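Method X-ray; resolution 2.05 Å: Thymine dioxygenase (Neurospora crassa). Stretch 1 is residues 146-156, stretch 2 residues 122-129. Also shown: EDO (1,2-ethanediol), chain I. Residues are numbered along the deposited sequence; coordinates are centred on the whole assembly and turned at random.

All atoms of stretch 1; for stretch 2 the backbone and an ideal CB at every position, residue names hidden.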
# COMPACT_ATOMS: atom_id res chain seq x y z
N GLY A 146 4.99 -24.46 1.24
CA GLY A 146 4.94 -23.62 0.05
C GLY A 146 4.75 -22.15 0.34
O GLY A 146 4.79 -21.33 -0.57
N PHE A 147 4.54 -21.80 1.62
CA PHE A 147 4.29 -20.42 2.02
C PHE A 147 5.42 -19.48 1.60
O PHE A 147 5.18 -18.46 0.97
CB PHE A 147 4.07 -20.30 3.53
CG PHE A 147 3.79 -18.89 4.00
CD1 PHE A 147 2.51 -18.37 3.92
CD2 PHE A 147 4.81 -18.09 4.51
CE1 PHE A 147 2.25 -17.07 4.34
CE2 PHE A 147 4.56 -16.79 4.92
CZ PHE A 147 3.27 -16.28 4.84
N LYS A 148 6.66 -19.84 1.94
CA LYS A 148 7.81 -18.99 1.64
C LYS A 148 8.01 -18.82 0.14
O LYS A 148 8.18 -17.70 -0.34
CB LYS A 148 9.10 -19.55 2.26
CG LYS A 148 10.33 -18.70 1.95
CD LYS A 148 11.63 -19.46 2.16
CE LYS A 148 12.12 -19.35 3.59
NZ LYS A 148 13.29 -20.23 3.84
N SER A 149 8.00 -19.93 -0.59
CA SER A 149 8.25 -19.91 -2.04
C SER A 149 7.20 -19.11 -2.79
O SER A 149 7.51 -18.41 -3.75
CB SER A 149 8.32 -21.34 -2.59
OG SER A 149 7.14 -22.06 -2.27
N THR A 150 5.95 -19.22 -2.35
CA THR A 150 4.85 -18.44 -2.91
C THR A 150 5.06 -16.94 -2.70
O THR A 150 4.97 -16.15 -3.65
CB THR A 150 3.50 -18.86 -2.28
OG1 THR A 150 3.22 -20.22 -2.63
CG2 THR A 150 2.36 -17.97 -2.76
N MET A 151 5.35 -16.55 -1.46
CA MET A 151 5.48 -15.14 -1.10
C MET A 151 6.73 -14.48 -1.69
O MET A 151 6.69 -13.32 -2.07
CB MET A 151 5.45 -14.96 0.42
CG MET A 151 4.11 -15.31 1.04
SD MET A 151 2.77 -14.35 0.33
CE MET A 151 1.35 -15.32 0.79
N ASN A 152 7.84 -15.22 -1.75
CA ASN A 152 9.05 -14.72 -2.40
C ASN A 152 8.85 -14.52 -3.91
O ASN A 152 9.32 -13.53 -4.47
CB ASN A 152 10.24 -15.64 -2.15
CG ASN A 152 10.85 -15.44 -0.78
OD1 ASN A 152 10.67 -14.40 -0.15
ND2 ASN A 152 11.59 -16.44 -0.31
N ASN A 153 8.16 -15.46 -4.54
CA ASN A 153 7.78 -15.34 -5.95
C ASN A 153 6.92 -14.10 -6.15
O ASN A 153 7.20 -13.28 -7.03
CB ASN A 153 7.02 -16.60 -6.39
CG ASN A 153 6.75 -16.64 -7.88
OD1 ASN A 153 7.07 -15.71 -8.62
ND2 ASN A 153 6.16 -17.74 -8.34
N PHE A 154 5.89 -13.95 -5.33
CA PHE A 154 5.01 -12.79 -5.41
C PHE A 154 5.77 -11.48 -5.17
O PHE A 154 5.57 -10.51 -5.89
CB PHE A 154 3.86 -12.91 -4.41
CG PHE A 154 2.77 -11.89 -4.61
CD1 PHE A 154 1.98 -11.91 -5.74
CD2 PHE A 154 2.55 -10.91 -3.65
CE1 PHE A 154 0.98 -10.97 -5.92
CE2 PHE A 154 1.55 -9.97 -3.83
CZ PHE A 154 0.76 -10.00 -4.97
N PHE A 155 6.66 -11.48 -4.18
CA PHE A 155 7.50 -10.31 -3.88
C PHE A 155 8.26 -9.83 -5.13
O PHE A 155 8.24 -8.64 -5.45
CB PHE A 155 8.48 -10.63 -2.75
CG PHE A 155 9.27 -9.44 -2.26
CD1 PHE A 155 10.40 -9.01 -2.94
CD2 PHE A 155 8.90 -8.77 -1.11
CE1 PHE A 155 11.13 -7.91 -2.49
CE2 PHE A 155 9.62 -7.68 -0.65
CZ PHE A 155 10.74 -7.25 -1.35
N ASP A 156 8.90 -10.77 -5.83
CA ASP A 156 9.71 -10.44 -7.01
C ASP A 156 8.87 -10.00 -8.22
O ASP A 156 9.29 -9.13 -8.98
CB ASP A 156 10.61 -11.63 -7.40
CG ASP A 156 11.71 -11.88 -6.38
OD1 ASP A 156 11.99 -10.97 -5.56
OD2 ASP A 156 12.30 -12.98 -6.39
N UNK A 122 -1.64 -8.31 10.48
CA UNK A 122 -0.77 -8.21 9.32
C UNK A 122 0.50 -9.03 9.49
O UNK A 122 0.92 -9.34 10.60
CB UNK A 122 -0.41 -6.75 9.06
N UNK A 123 1.09 -9.39 8.35
CA UNK A 123 2.37 -10.06 8.32
C UNK A 123 3.19 -9.45 7.19
O UNK A 123 2.77 -9.46 6.03
CB UNK A 123 2.20 -11.57 8.14
N UNK A 124 4.37 -8.94 7.54
CA UNK A 124 5.20 -8.21 6.60
C UNK A 124 6.50 -8.94 6.23
O UNK A 124 7.21 -9.45 7.09
CB UNK A 124 5.53 -6.84 7.19
N UNK A 125 6.76 -8.95 4.93
CA UNK A 125 7.89 -9.65 4.33
C UNK A 125 8.72 -8.63 3.56
O UNK A 125 8.17 -7.89 2.74
CB UNK A 125 7.42 -10.79 3.42
N UNK A 126 10.03 -8.59 3.82
CA UNK A 126 10.96 -7.74 3.07
C UNK A 126 11.74 -8.59 2.08
O UNK A 126 11.50 -9.80 1.98
CB UNK A 126 11.91 -7.00 4.01
N UNK A 127 12.67 -7.99 1.35
CA UNK A 127 13.51 -8.77 0.45
C UNK A 127 14.41 -9.70 1.27
O UNK A 127 14.92 -9.32 2.32
CB UNK A 127 14.35 -7.85 -0.44
N UNK A 128 14.58 -10.91 0.77
CA UNK A 128 15.26 -11.99 1.48
C UNK A 128 16.70 -11.69 1.88
O UNK A 128 17.14 -12.10 2.95
CB UNK A 128 15.24 -13.25 0.61
N UNK A 129 17.42 -10.99 1.02
CA UNK A 129 18.87 -10.87 1.16
C UNK A 129 19.34 -9.50 1.64
O UNK A 129 20.46 -9.09 1.35
CB UNK A 129 19.54 -11.18 -0.18
C1 EDO I . 3.74 -3.28 11.64
O1 EDO I . 3.01 -3.06 10.42
C2 EDO I . 2.94 -2.77 12.83
O2 EDO I . 3.22 -1.38 13.07

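Stretch 1 is a helix from residue 147 onward, crossed at 67° by the strand of stretch 2. At position 122 the CB has nothing of the helix within 5.5 Å, so stretch 1 leaves the choice wide open. The residue is S122, which makes no contact with the helix.

At position 123 the CA-to-CB bond points toward the helix, but the ideal CB is still more than 5.5 Å from any of its atoms. A long apolar or aromatic side chain could bridge that gap and meet the ring of F147. Y123 does so: its CE2 lies 3.9 Å from CE2 of F147, at the edge of the F147 ring. The ring centroids are 5.9 Å apart and the planes meet at 61°, an oblique pairing.

Position 124 is out of reach of the helix; stretch 1 sets no requirement there, and a long polar chain could reach the ethanediol that happens to be bound nearby. In E124, OE2 accepts a 2.8 Å hydrogen bond from O1 of the ethanediol, probably a guest from the crystallisation liquor.

Position 125 again points toward the helix. Its ideal CB is 5.2 Å from CD2 of F155, and M151 lies beside it, an apolar setting suited to leucine, isoleucine, methionine or perhaps valine. I125, with chi1 m and chi2 t, extends CD1 to 3.7 Å from CB of M151.

At position 126 CA-to-CB points away, and phi/psi of -103/-177 does not demand glycine. An ideal CB would stand 5.2 Å from CE2 of F155, so several residues seem possible. The residue is G126; its backbone still packs here, C lying 3.6 Å from CE2 of F155. A water donates hydrogen bonds to O of G126 (3.0 Å) and to OD1 of N152 (2.9 Å), linking the two stretches.

Position 127 points sideways, its ideal CB 3.8 Å from CZ of F155. A chain with an aliphatic base could pack against the ring and then turn to solvent or another partner. R127 has CB 3.7 Å from CZ of F155, while its end leads away and NH1 forms a 3.1 Å salt bridge with OD1 of the residue at 129.

At position 128 the ideal CB is 4.8 Å from OD1 of N152, whose ND2 offers a donor. An acceptor on a flexible chain, glutamate or glutamine, would suit. E128 curls back with chi1 and chi2 both m, and its OE2 accepts a 3.1 Å hydrogen bond from ND2 of N152.

Position 129 is beyond the helix's reach, and a polar residue is natural. It is D129, the acidic partner of R127.

Stretch 2 (122-129) SYEIGRED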
# COMPACT_ATOMS: atom_id res chain seq x y z
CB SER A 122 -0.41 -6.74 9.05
OG SER A 122 0.34 -6.20 10.12
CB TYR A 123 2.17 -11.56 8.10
CG TYR A 123 3.46 -12.33 8.05
CD1 TYR A 123 4.18 -12.61 9.21
CD2 TYR A 123 3.98 -12.78 6.84
CE1 TYR A 123 5.37 -13.32 9.17
CE2 TYR A 123 5.17 -13.48 6.79
CZ TYR A 123 5.86 -13.75 7.95
OH TYR A 123 7.04 -14.45 7.89
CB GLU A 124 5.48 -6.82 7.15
CG GLU A 124 4.24 -5.94 7.08
CD GLU A 124 4.31 -4.71 7.95
OE1 GLU A 124 3.92 -3.62 7.46
OE2 GLU A 124 4.73 -4.82 9.11
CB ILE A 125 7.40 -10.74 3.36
CG1 ILE A 125 6.64 -11.84 4.12
CG2 ILE A 125 8.55 -11.34 2.57
CD1 ILE A 125 5.61 -12.56 3.27
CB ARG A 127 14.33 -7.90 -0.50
CG ARG A 127 15.37 -7.01 0.14
CD ARG A 127 16.26 -6.40 -0.93
NE ARG A 127 17.13 -5.37 -0.38
CZ ARG A 127 18.43 -5.50 -0.13
NH1 ARG A 127 19.08 -6.63 -0.38
NH2 ARG A 127 19.10 -4.47 0.38
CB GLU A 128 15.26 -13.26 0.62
CG GLU A 128 13.96 -14.03 0.66
CD GLU A 128 13.85 -14.92 1.88
OE1 GLU A 128 13.69 -14.39 3.00
OE2 GLU A 128 13.91 -16.16 1.71
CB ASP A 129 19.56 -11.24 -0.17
CG ASP A 129 19.21 -10.29 -1.30
OD1 ASP A 129 18.21 -9.54 -1.20
OD2 ASP A 129 19.95 -10.30 -2.31
O HOH W 1 11.12 -11.51 -0.46
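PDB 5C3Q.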